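Local coordinates for protein Xyn30D (Paenibacillus barcinonensis, PDB 4QB6) that probably cleaves glucuronoxylan as a family 30 endo-xylanase and, through its attached CBM35 module, binds calcium and aldouronic acid, at residues A[66-71]-A[146-151]; A[88-93]-A[130-135]; A[93-98]-A[152-157]; A[107-112]-A[140-145]. All blocks are in the same frame, centred on the assembly; numbering follows the deposited sequence.

Contact 1 of 4, residues A[66-71]-A[146-151]. With CA (calcium ion), chain C; GCU (alpha-D-glucopyranuronic acid), chain B.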
# COMPACT_ATOMS: atom_id res chain seq x y z
N VAL A 66 -8.18 2.99 -2.51
CA VAL A 66 -8.59 1.59 -2.79
C VAL A 66 -9.17 0.97 -1.53
O VAL A 66 -8.57 1.06 -0.44
CB VAL A 66 -7.42 0.78 -3.32
CG1 VAL A 66 -7.81 -0.69 -3.42
CG2 VAL A 66 -6.98 1.33 -4.66
N ASN A 67 -10.31 0.31 -1.69
CA ASN A 67 -10.95 -0.44 -0.66
C ASN A 67 -10.74 -1.92 -0.95
O ASN A 67 -11.19 -2.41 -2.00
CB ASN A 67 -12.43 -0.06 -0.67
CG ASN A 67 -13.21 -0.79 0.36
OD1 ASN A 67 -12.70 -1.67 1.02
ND2 ASN A 67 -14.49 -0.47 0.51
N PHE A 68 -10.01 -2.64 -0.10
CA PHE A 68 -9.91 -4.11 -0.23
C PHE A 68 -11.25 -4.72 0.11
O PHE A 68 -11.82 -4.38 1.12
CB PHE A 68 -8.87 -4.67 0.75
CG PHE A 68 -7.44 -4.20 0.54
CD1 PHE A 68 -6.56 -4.91 -0.27
CD2 PHE A 68 -6.95 -3.09 1.24
CE1 PHE A 68 -5.24 -4.53 -0.36
CE2 PHE A 68 -5.62 -2.72 1.11
CZ PHE A 68 -4.78 -3.43 0.30
N ASN A 69 -11.73 -5.65 -0.69
CA ASN A 69 -13.03 -6.25 -0.36
C ASN A 69 -13.00 -7.59 0.30
O ASN A 69 -13.93 -7.91 1.06
CB ASN A 69 -13.90 -6.34 -1.59
CG ASN A 69 -14.28 -4.97 -2.10
OD1 ASN A 69 -14.02 -4.67 -3.25
ND2 ASN A 69 -14.79 -4.12 -1.22
N ALA A 70 -11.97 -8.37 0.08
CA ALA A 70 -11.91 -9.74 0.61
C ALA A 70 -11.00 -9.82 1.80
O ALA A 70 -9.91 -9.21 1.84
CB ALA A 70 -11.45 -10.71 -0.45
N TYR A 71 -11.38 -10.64 2.77
CA TYR A 71 -10.58 -10.81 3.96
C TYR A 71 -9.23 -11.42 3.65
O TYR A 71 -8.25 -11.09 4.35
CB TYR A 71 -11.32 -11.59 5.06
CG TYR A 71 -12.14 -10.68 5.92
CD1 TYR A 71 -13.32 -10.11 5.46
CD2 TYR A 71 -11.74 -10.37 7.21
CE1 TYR A 71 -14.05 -9.25 6.27
CE2 TYR A 71 -12.45 -9.50 8.00
CZ TYR A 71 -13.60 -8.96 7.52
OH TYR A 71 -14.32 -8.10 8.34
N ILE A 146 0.67 -5.71 -2.32
CA ILE A 146 0.19 -5.90 -0.94
C ILE A 146 -1.12 -6.68 -0.98
O ILE A 146 -1.97 -6.42 -1.82
CB ILE A 146 0.09 -4.56 -0.23
CG1 ILE A 146 -1.00 -3.63 -0.80
CG2 ILE A 146 1.43 -3.87 -0.26
CD1 ILE A 146 -1.06 -2.30 -0.10
N VAL A 147 -1.23 -7.65 -0.07
CA VAL A 147 -2.26 -8.68 -0.18
C VAL A 147 -2.87 -8.94 1.18
O VAL A 147 -2.16 -9.12 2.16
CB VAL A 147 -1.67 -9.99 -0.73
CG1 VAL A 147 -2.78 -10.96 -1.09
CG2 VAL A 147 -0.81 -9.75 -1.97
N THR A 148 -4.20 -9.04 1.24
CA THR A 148 -4.87 -9.41 2.48
C THR A 148 -4.68 -10.92 2.76
O THR A 148 -4.45 -11.70 1.85
CB THR A 148 -6.35 -9.00 2.49
OG1 THR A 148 -7.06 -9.77 1.52
CG2 THR A 148 -6.52 -7.55 2.22
N THR A 149 -4.71 -11.26 4.05
CA THR A 149 -4.28 -12.58 4.53
C THR A 149 -5.22 -13.14 5.57
O THR A 149 -4.89 -14.14 6.22
CB THR A 149 -2.87 -12.49 5.16
OG1 THR A 149 -2.93 -11.66 6.29
CG2 THR A 149 -1.81 -11.95 4.17
N GLY A 150 -6.37 -12.53 5.78
CA GLY A 150 -7.35 -13.03 6.74
C GLY A 150 -8.01 -11.98 7.57
O GLY A 150 -9.04 -12.25 8.20
N THR A 151 -7.50 -10.75 7.58
CA THR A 151 -8.06 -9.66 8.35
C THR A 151 -8.52 -8.49 7.47
O THR A 151 -8.82 -7.41 7.97
CB THR A 151 -7.10 -9.18 9.46
OG1 THR A 151 -5.78 -8.99 8.94
CG2 THR A 151 -7.05 -10.20 10.60
CA CA C . -12.57 -3.03 2.94
C1 GCU B . -16.82 0.13 5.62
C2 GCU B . -16.19 1.28 4.88
C3 GCU B . -15.18 0.82 3.86
C4 GCU B . -14.15 -0.17 4.55
C5 GCU B . -14.94 -1.31 5.18
C6 GCU B . -14.08 -2.29 5.86
O2 GCU B . -17.23 2.13 4.32
O3 GCU B . -14.44 1.86 3.24
O4 GCU B . -13.32 -0.74 3.52
O5 GCU B . -15.78 -0.70 6.13
O6A GCU B . -13.18 -2.85 5.21
O6B GCU B . -14.26 -2.56 7.04
O HOH W 1 -10.43 -1.83 2.92
O HOH W 2 -14.85 -3.43 2.28

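Contact 2 of 4, residues A[88-93]-A[130-135]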
# COMPACT_ATOMS: atom_id res chain seq x y z
N THR A 88 17.99 -0.11 0.20
CA THR A 88 16.87 -0.09 1.12
C THR A 88 16.04 1.16 0.83
O THR A 88 16.56 2.27 0.71
CB THR A 88 17.34 -0.09 2.57
OG1 THR A 88 18.13 -1.26 2.77
CG2 THR A 88 16.19 -0.07 3.53
N LYS A 89 14.74 0.96 0.72
CA LYS A 89 13.78 2.04 0.50
C LYS A 89 12.83 2.16 1.66
O LYS A 89 12.41 1.13 2.24
CB LYS A 89 12.96 1.80 -0.76
CG LYS A 89 13.76 1.47 -2.00
CD LYS A 89 14.82 2.50 -2.36
CE LYS A 89 15.64 2.03 -3.54
NZ LYS A 89 16.78 2.94 -3.80
N ASN A 90 12.46 3.39 1.99
CA ASN A 90 11.35 3.70 2.89
C ASN A 90 10.09 3.75 2.07
O ASN A 90 9.99 4.56 1.14
CB ASN A 90 11.56 5.04 3.57
CG ASN A 90 12.74 5.05 4.50
OD1 ASN A 90 13.11 4.04 5.05
ND2 ASN A 90 13.36 6.22 4.68
N VAL A 91 9.15 2.85 2.31
CA VAL A 91 7.86 2.84 1.64
C VAL A 91 6.83 3.28 2.65
O VAL A 91 6.61 2.58 3.65
CB VAL A 91 7.52 1.47 1.03
CG1 VAL A 91 6.16 1.51 0.37
CG2 VAL A 91 8.60 1.04 0.04
N LYS A 92 6.23 4.43 2.42
CA LYS A 92 5.30 5.05 3.34
C LYS A 92 3.91 4.96 2.78
O LYS A 92 3.60 5.56 1.75
CB LYS A 92 5.72 6.49 3.60
CG LYS A 92 4.77 7.24 4.54
CD LYS A 92 5.30 8.62 4.90
CE LYS A 92 5.42 9.53 3.71
NZ LYS A 92 5.99 10.85 4.15
N PHE A 93 3.05 4.20 3.44
CA PHE A 93 1.66 4.01 3.06
C PHE A 93 0.81 5.07 3.72
O PHE A 93 0.95 5.28 4.93
CB PHE A 93 1.15 2.65 3.57
CG PHE A 93 1.89 1.47 3.01
CD1 PHE A 93 3.02 0.98 3.64
CD2 PHE A 93 1.47 0.85 1.85
CE1 PHE A 93 3.68 -0.11 3.13
CE2 PHE A 93 2.17 -0.23 1.34
CZ PHE A 93 3.28 -0.70 1.98
N GLU A 130 -0.15 7.21 8.47
CA GLU A 130 1.01 6.77 7.72
C GLU A 130 1.69 5.62 8.41
O GLU A 130 1.73 5.55 9.65
CB GLU A 130 1.99 7.95 7.51
CG GLU A 130 1.40 9.01 6.57
CD GLU A 130 2.27 10.23 6.31
OE1 GLU A 130 3.21 10.48 7.07
OE2 GLU A 130 1.94 10.96 5.34
N LYS A 131 2.23 4.73 7.61
CA LYS A 131 3.05 3.65 8.11
C LYS A 131 4.19 3.48 7.17
O LYS A 131 3.98 3.42 5.94
CB LYS A 131 2.27 2.37 8.16
CG LYS A 131 3.12 1.15 8.48
CD LYS A 131 2.28 -0.10 8.43
CE LYS A 131 3.15 -1.33 8.30
NZ LYS A 131 3.83 -1.60 9.57
N THR A 132 5.41 3.39 7.69
CA THR A 132 6.60 3.24 6.85
C THR A 132 7.25 1.92 7.09
O THR A 132 7.43 1.52 8.25
CB THR A 132 7.60 4.37 7.12
OG1 THR A 132 6.99 5.62 6.81
CG2 THR A 132 8.84 4.26 6.26
N ILE A 133 7.56 1.21 6.01
CA ILE A 133 8.35 -0.00 6.08
C ILE A 133 9.68 0.26 5.38
O ILE A 133 9.80 1.16 4.53
CB ILE A 133 7.64 -1.19 5.43
CG1 ILE A 133 7.41 -0.96 3.95
CG2 ILE A 133 6.31 -1.49 6.12
CD1 ILE A 133 6.78 -2.12 3.19
N GLN A 134 10.72 -0.48 5.74
CA GLN A 134 12.00 -0.44 5.04
C GLN A 134 12.22 -1.75 4.33
O GLN A 134 12.36 -2.76 5.00
CB GLN A 134 13.12 -0.18 6.04
CG GLN A 134 12.87 1.02 6.92
CD GLN A 134 13.84 1.09 8.09
OE1 GLN A 134 13.42 1.13 9.25
NE2 GLN A 134 15.12 1.10 7.80
N VAL A 135 12.28 -1.75 3.00
CA VAL A 135 12.39 -2.94 2.16
C VAL A 135 13.47 -2.72 1.10
O VAL A 135 13.66 -1.59 0.64
CB VAL A 135 11.05 -3.33 1.50
CG1 VAL A 135 10.05 -3.85 2.52
CG2 VAL A 135 10.48 -2.18 0.68

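Contact 3 of 4, residues A[93-98]-A[152-157]. With CA (calcium ion), chain D; CA (calcium ion), chain C; GCU (alpha-D-glucopyranuronic acid), chain B.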
# COMPACT_ATOMS: atom_id res chain seq x y z
N PHE A 93 3.05 4.20 3.44
CA PHE A 93 1.66 4.01 3.06
C PHE A 93 0.81 5.07 3.72
O PHE A 93 0.95 5.28 4.93
CB PHE A 93 1.15 2.65 3.57
CG PHE A 93 1.89 1.47 3.01
CD1 PHE A 93 3.02 0.98 3.64
CD2 PHE A 93 1.47 0.85 1.85
CE1 PHE A 93 3.68 -0.11 3.13
CE2 PHE A 93 2.17 -0.23 1.34
CZ PHE A 93 3.28 -0.70 1.98
N ARG A 94 -0.06 5.73 2.98
CA ARG A 94 -1.08 6.62 3.55
C ARG A 94 -2.38 5.86 3.47
O ARG A 94 -2.80 5.43 2.38
CB ARG A 94 -1.16 7.94 2.80
CG ARG A 94 -2.11 8.95 3.47
CD ARG A 94 -1.94 10.33 2.88
NE ARG A 94 -2.66 11.38 3.62
CZ ARG A 94 -3.85 11.84 3.29
NH1 ARG A 94 -4.52 11.33 2.29
NH2 ARG A 94 -4.41 12.83 3.99
N TYR A 95 -3.03 5.66 4.62
CA TYR A 95 -4.16 4.73 4.74
C TYR A 95 -5.11 5.15 5.82
O TYR A 95 -4.74 5.93 6.70
CB TYR A 95 -3.64 3.30 5.02
CG TYR A 95 -3.15 3.10 6.43
CD1 TYR A 95 -1.86 3.46 6.83
CD2 TYR A 95 -3.98 2.56 7.40
CE1 TYR A 95 -1.44 3.30 8.13
CE2 TYR A 95 -3.55 2.39 8.70
CZ TYR A 95 -2.30 2.78 9.06
OH TYR A 95 -1.85 2.60 10.37
N ALA A 96 -6.31 4.59 5.80
CA ALA A 96 -7.29 4.83 6.86
C ALA A 96 -7.80 3.51 7.34
O ALA A 96 -7.97 2.57 6.57
CB ALA A 96 -8.41 5.71 6.35
N LEU A 97 -8.05 3.42 8.63
CA LEU A 97 -8.54 2.18 9.25
C LEU A 97 -9.31 2.54 10.50
O LEU A 97 -8.69 2.94 11.49
CB LEU A 97 -7.36 1.24 9.53
CG LEU A 97 -7.68 -0.08 10.23
CD1 LEU A 97 -8.82 -0.82 9.57
CD2 LEU A 97 -6.43 -0.94 10.27
N GLU A 98 -10.63 2.38 10.51
CA GLU A 98 -11.39 2.88 11.65
C GLU A 98 -11.02 2.24 12.97
O GLU A 98 -10.77 2.95 13.94
CB GLU A 98 -12.86 2.70 11.37
CG GLU A 98 -13.84 3.11 12.49
CD GLU A 98 -15.28 2.83 12.08
OE1 GLU A 98 -15.73 1.66 12.08
OE2 GLU A 98 -15.98 3.78 11.70
N GLU A 152 -8.66 -8.72 6.17
CA GLU A 152 -9.06 -7.66 5.23
C GLU A 152 -7.95 -6.60 5.23
O GLU A 152 -6.79 -6.90 5.55
CB GLU A 152 -10.49 -7.15 5.53
CG GLU A 152 -11.39 -7.01 4.32
CD GLU A 152 -11.78 -5.59 3.95
OE1 GLU A 152 -10.92 -4.68 3.97
OE2 GLU A 152 -12.96 -5.34 3.60
N GLY A 153 -8.25 -5.39 4.79
CA GLY A 153 -7.17 -4.39 4.68
C GLY A 153 -7.61 -3.02 5.04
O GLY A 153 -8.79 -2.70 5.04
N PRO A 154 -6.66 -2.12 5.28
CA PRO A 154 -6.98 -0.71 5.42
C PRO A 154 -7.42 -0.12 4.09
O PRO A 154 -7.05 -0.65 3.04
CB PRO A 154 -5.66 -0.12 5.86
CG PRO A 154 -4.65 -0.95 5.18
CD PRO A 154 -5.22 -2.35 5.19
N ASN A 155 -8.16 0.97 4.09
CA ASN A 155 -8.38 1.68 2.86
C ASN A 155 -7.07 2.38 2.48
O ASN A 155 -6.44 3.03 3.33
CB ASN A 155 -9.49 2.69 2.99
CG ASN A 155 -10.86 2.08 3.08
OD1 ASN A 155 -11.07 0.90 2.80
ND2 ASN A 155 -11.83 2.90 3.43
N MET A 156 -6.61 2.25 1.25
CA MET A 156 -5.25 2.60 0.88
C MET A 156 -5.25 3.76 -0.08
O MET A 156 -5.83 3.68 -1.17
CB MET A 156 -4.55 1.40 0.23
CG MET A 156 -3.07 1.60 -0.02
SD MET A 156 -2.09 1.95 1.44
CE MET A 156 -2.25 0.50 2.38
N ASP A 157 -4.60 4.85 0.29
CA ASP A 157 -4.60 6.07 -0.53
C ASP A 157 -3.47 6.12 -1.52
O ASP A 157 -3.69 6.39 -2.71
CB ASP A 157 -4.57 7.30 0.38
CG ASP A 157 -4.75 8.59 -0.37
OD1 ASP A 157 -5.27 8.60 -1.50
OD2 ASP A 157 -4.35 9.60 0.23
CA CA D . -5.22 8.21 -3.73
CA CA C . -12.57 -3.03 2.94
C1 GCU B . -16.82 0.13 5.62
C2 GCU B . -16.19 1.28 4.88
C3 GCU B . -15.18 0.82 3.86
C4 GCU B . -14.15 -0.17 4.55
C5 GCU B . -14.94 -1.31 5.18
C6 GCU B . -14.08 -2.29 5.86
O2 GCU B . -17.23 2.13 4.32
O3 GCU B . -14.44 1.86 3.24
O4 GCU B . -13.32 -0.74 3.52
O5 GCU B . -15.78 -0.70 6.13
O6A GCU B . -13.18 -2.85 5.21
O6B GCU B . -14.26 -2.56 7.04
O HOH W 1 -10.43 -1.83 2.92
O HOH W 2 -14.85 -3.43 2.28

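Contact 4 of 4, residues A[107-112]-A[140-145]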
# COMPACT_ATOMS: atom_id res chain seq x y z
N TYR A 107 4.97 -8.07 -1.15
CA TYR A 107 5.82 -8.67 -2.18
C TYR A 107 6.54 -7.56 -2.90
O TYR A 107 5.97 -6.51 -3.15
CB TYR A 107 4.97 -9.44 -3.20
CG TYR A 107 4.20 -10.64 -2.69
CD1 TYR A 107 3.05 -10.49 -1.90
CD2 TYR A 107 4.59 -11.93 -3.02
CE1 TYR A 107 2.34 -11.59 -1.44
CE2 TYR A 107 3.88 -13.02 -2.56
CZ TYR A 107 2.77 -12.82 -1.77
OH TYR A 107 2.03 -13.91 -1.31
N VAL A 108 7.82 -7.80 -3.17
CA VAL A 108 8.61 -6.91 -3.99
C VAL A 108 9.18 -7.72 -5.15
O VAL A 108 9.79 -8.79 -4.94
CB VAL A 108 9.73 -6.21 -3.21
CG1 VAL A 108 10.71 -5.50 -4.14
CG2 VAL A 108 9.14 -5.26 -2.17
N ASN A 109 8.91 -7.28 -6.38
CA ASN A 109 9.37 -7.99 -7.58
C ASN A 109 8.98 -9.46 -7.56
O ASN A 109 9.77 -10.35 -7.97
CB ASN A 109 10.89 -7.80 -7.80
CG ASN A 109 11.26 -6.34 -7.99
OD1 ASN A 109 12.23 -5.79 -7.39
ND2 ASN A 109 10.49 -5.69 -8.77
N GLY A 110 7.77 -9.74 -7.09
CA GLY A 110 7.22 -11.09 -7.12
C GLY A 110 7.57 -11.99 -5.97
O GLY A 110 7.09 -13.13 -5.93
N THR A 111 8.39 -11.53 -5.03
CA THR A 111 8.83 -12.36 -3.91
C THR A 111 8.24 -11.78 -2.63
O THR A 111 8.34 -10.56 -2.40
CB THR A 111 10.37 -12.36 -3.79
OG1 THR A 111 10.94 -12.93 -4.98
CG2 THR A 111 10.82 -13.17 -2.57
N LYS A 112 7.68 -12.63 -1.77
CA LYS A 112 7.18 -12.15 -0.49
C LYS A 112 8.32 -11.75 0.40
O LYS A 112 9.25 -12.54 0.62
CB LYS A 112 6.33 -13.23 0.21
CG LYS A 112 5.53 -12.64 1.37
CD LYS A 112 4.82 -13.66 2.25
CE LYS A 112 3.90 -14.56 1.48
NZ LYS A 112 3.23 -15.49 2.42
N GLY A 140 15.85 1.06 -11.20
CA GLY A 140 14.98 0.86 -12.35
C GLY A 140 13.56 0.55 -11.93
O GLY A 140 13.16 0.92 -10.80
N VAL A 141 12.80 -0.10 -12.80
CA VAL A 141 11.40 -0.39 -12.55
C VAL A 141 11.21 -1.65 -11.76
O VAL A 141 11.78 -2.69 -12.05
CB VAL A 141 10.64 -0.48 -13.89
CG1 VAL A 141 9.17 -0.75 -13.63
CG2 VAL A 141 10.76 0.82 -14.64
N ASN A 142 10.38 -1.53 -10.71
CA ASN A 142 10.08 -2.60 -9.78
C ASN A 142 8.56 -2.75 -9.63
O ASN A 142 7.80 -1.85 -9.96
CB ASN A 142 10.57 -2.28 -8.36
CG ASN A 142 12.08 -2.08 -8.25
OD1 ASN A 142 12.64 -1.09 -8.78
ND2 ASN A 142 12.71 -2.94 -7.53
N THR A 143 8.16 -3.90 -9.10
CA THR A 143 6.77 -4.11 -8.69
C THR A 143 6.69 -4.25 -7.17
O THR A 143 7.64 -4.70 -6.50
CB THR A 143 6.13 -5.33 -9.35
OG1 THR A 143 6.74 -6.50 -8.87
CG2 THR A 143 6.25 -5.28 -10.86
N LEU A 144 5.54 -3.88 -6.62
CA LEU A 144 5.27 -4.08 -5.19
C LEU A 144 3.81 -4.40 -5.06
O LEU A 144 2.96 -3.64 -5.56
CB LEU A 144 5.63 -2.82 -4.41
CG LEU A 144 5.58 -2.86 -2.90
CD1 LEU A 144 6.56 -1.87 -2.27
CD2 LEU A 144 4.18 -2.58 -2.40
N ARG A 145 3.51 -5.52 -4.40
CA ARG A 145 2.13 -5.94 -4.21
C ARG A 145 1.86 -6.10 -2.71
O ARG A 145 2.73 -6.52 -1.92
CB ARG A 145 1.83 -7.24 -4.97
CG ARG A 145 0.36 -7.61 -4.92
CD ARG A 145 0.02 -8.69 -5.91
NE ARG A 145 0.85 -9.80 -5.55
CZ ARG A 145 0.45 -11.01 -5.19
NH1 ARG A 145 -0.83 -11.33 -5.15
NH2 ARG A 145 1.37 -11.92 -4.89
O HOH W 3 5.48 -7.74 -6.48

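Contact 1 of 4, residues A[66-71]-A[146-151]
T148 meets the 66-71 segment with both of its branches, at the end of this CBM35 beta-sandwich where N67 and F68 hold a calcium ion and the sugar. Its hydroxyl OG1 donates to A70 O (2.9 Å) from above the carbonyl plane, 40° out of it. OG1 stands between the backbone N and the carbonyl carbon (chi1 67°), which turns the methyl CG2 toward the F68 ring, 3.6 Å from CD1. The far end of that ring meets I146 CD1 at its edge, 3.9 Å from CZ, the two side chains crossing at about a right angle. Past the strand ends, G150 N bonds to Y71 O (2.8 Å), while G150 O lies at the edge of the Y71 ring, 3.4 Å from CD2.

The T148 hydroxyl also accepts from S74 N, so it ties two backbone positions together. A valine here would probably leave A70 O without its donor and S74 N without its acceptor.

Outward from the ring, the main chain of F68 turns to the metal: F68 O binds the calcium ion at 2.4 Å, and N67 OD1 does so beside it. E152 and two waters share the ion, and E54 receives N67 ND2. The glucuronic acid chelates the same calcium through O6A and O4, the latter 2.7 Å from N67 OD1.

Contact 2 of 4, residues A[88-93]-A[130-135]
K89, V91 and F93 pair with V135, I133 and K131 as antiparallel hydrogen-bonded pairs, joining strand 87-96 to 128-137, an edge strand of the four-stranded sheet of the sandwich. Each pair exchanges two backbone bonds, six in all, the one from F93 N to K131 O at 2.8 Å. Between them, CA-H groups approach carbonyl oxygens, as Q134 CA does K89 O at 3.2 Å.

Apolar contacts lie on the face carrying V91, F93, I133 and V135. V91 CG2 touches V135 CG2 at 3.8 Å. I133 places CG1 between its backbone N and carbonyl carbon (chi1 62°), which brings CD1 to the edge of the F93 ring, 3.7 Å from CE1; F119 meets the same ring edge-to-face.

Polar contacts gather on the face of K92 and T132. K92 lays its CG against T132 OG1 (3.6 Å), and E130 reaches its CD from the strand end, but K92 NZ stays 4.0 Å from E130 OE1, beyond a salt bridge. The lysines of the apolar face send their ends to other strands and loops, K131 to E117 and F119, K89 to T85 O.

Cohesion across this pair therefore comes from main-chain bonds and buried hydrocarbon, while the K92-E130 attraction is likely to add little.

Contact 3 of 4, residues A[93-98]-A[152-157]
Strands 93-96 and 155-157 run antiparallel with 140° between their directions, A96 and N155 exchanging two backbone bonds (A96 N to N155 O 2.9 Å) and D157 N adding a third to R94 O. R94, extended as far as NE, lies alongside D157 and points the same way. Its NH1 forms a salt bridge to D157 OD2 at 2.7 Å, with that oxygen in the guanidinium plane although the two flat groups are turned 56° apart; NH1 also serves G59 O. D157 OD1 binds a calcium ion at 2.3 Å, and the backbone D157 O is a further ligand, so the arginine probably balances charge at this metal and fixes the carboxylate's rotation.

These are the two central strands of the four-stranded sheet of the CBM35 beta-sandwich, with one calcium at D157 and the sugar-bound one at E152. M156, bent at chi2 and chi3, sets SD at the edge of the F93 ring, 5.0 Å from its centroid, a Met-aromatic contact. P154 CB packs on Y95 CD2 at 3.5 Å, and Y95 OH bonds to T120 O. Both carboxylate oxygens of E152 grip the second calcium. G153 N meets the anti lone pair of E152 OE1 almost straight, at 2.9 Å.

Contact 4 of 4, residues A[107-112]-A[140-145]
A beta hairpin with a two-residue type I' turn, V108 to T111, joins strands 102-108 and 111-119 of the five-stranded sheet of the sandwich, and its first arm pairs antiparallel with strand 140-149 through Y107 and R145. These two residues form a hydrogen-bonded pair: Y107 N gives to R145 O at 2.8 Å, and R145 N returns to Y107 O at 2.9 Å. V108 and L144 follow as a non-hydrogen-bonded pair.

Above this register the Y107 and R145 side chains lie side by side. In the conformer described here, one of two modelled for the arginine, NH2 hangs 3.4 Å above the plane of the Y107 ring and over its centre, while R145 CZ stands 4.3 Å from the ring centroid. This is a cation-pi contact made with one nitrogen leading, since the guanidinium is tilted 41° to the ring. The bend at chi3 (60°) of R145 folds its head back over the tyrosine. K112 CB covers the opposite face toward the rim, so in this conformer the ring lies between a guanidinium nitrogen and a hydrocarbon; K112 NZ goes on to D105. A serine in place of Y107 would probably deprive this conformer of the R145 guanidinium of the pi face beneath it, and leave a gap beside K112 CB.

At the turn, N109 and G110 both have positive phi. N109 N donates to T143 O (2.9 Å) from above the carbonyl plane, and one water bridges G110 N at 3.1 Å and T143 OG1 at 3.0 Å.

Overall arrangement
From the N terminus, residues 66-71 come first, and contact 1 closes the long loop from them to 146-151, spanning contacts 2 and 4 entirely. Contact 2 closes a shorter loop, 88-93 to 130-135; contact 4, 107-112 to 140-145, starts within it and ends beyond it, so the two cross. Contact 3, from 93-98 to 152-157, crosses both 1 and 2 and encloses 4. Contacts 2 and 3 share F93 and supply two of the strand pairings of the four-stranded sheet; contact 4 belongs to the five-stranded one, whose strand 140-149 continues into contact 1. I146 on F93 packs the sheets together, and contacts 1 and 3 converge on one calcium and the glucuronic acid.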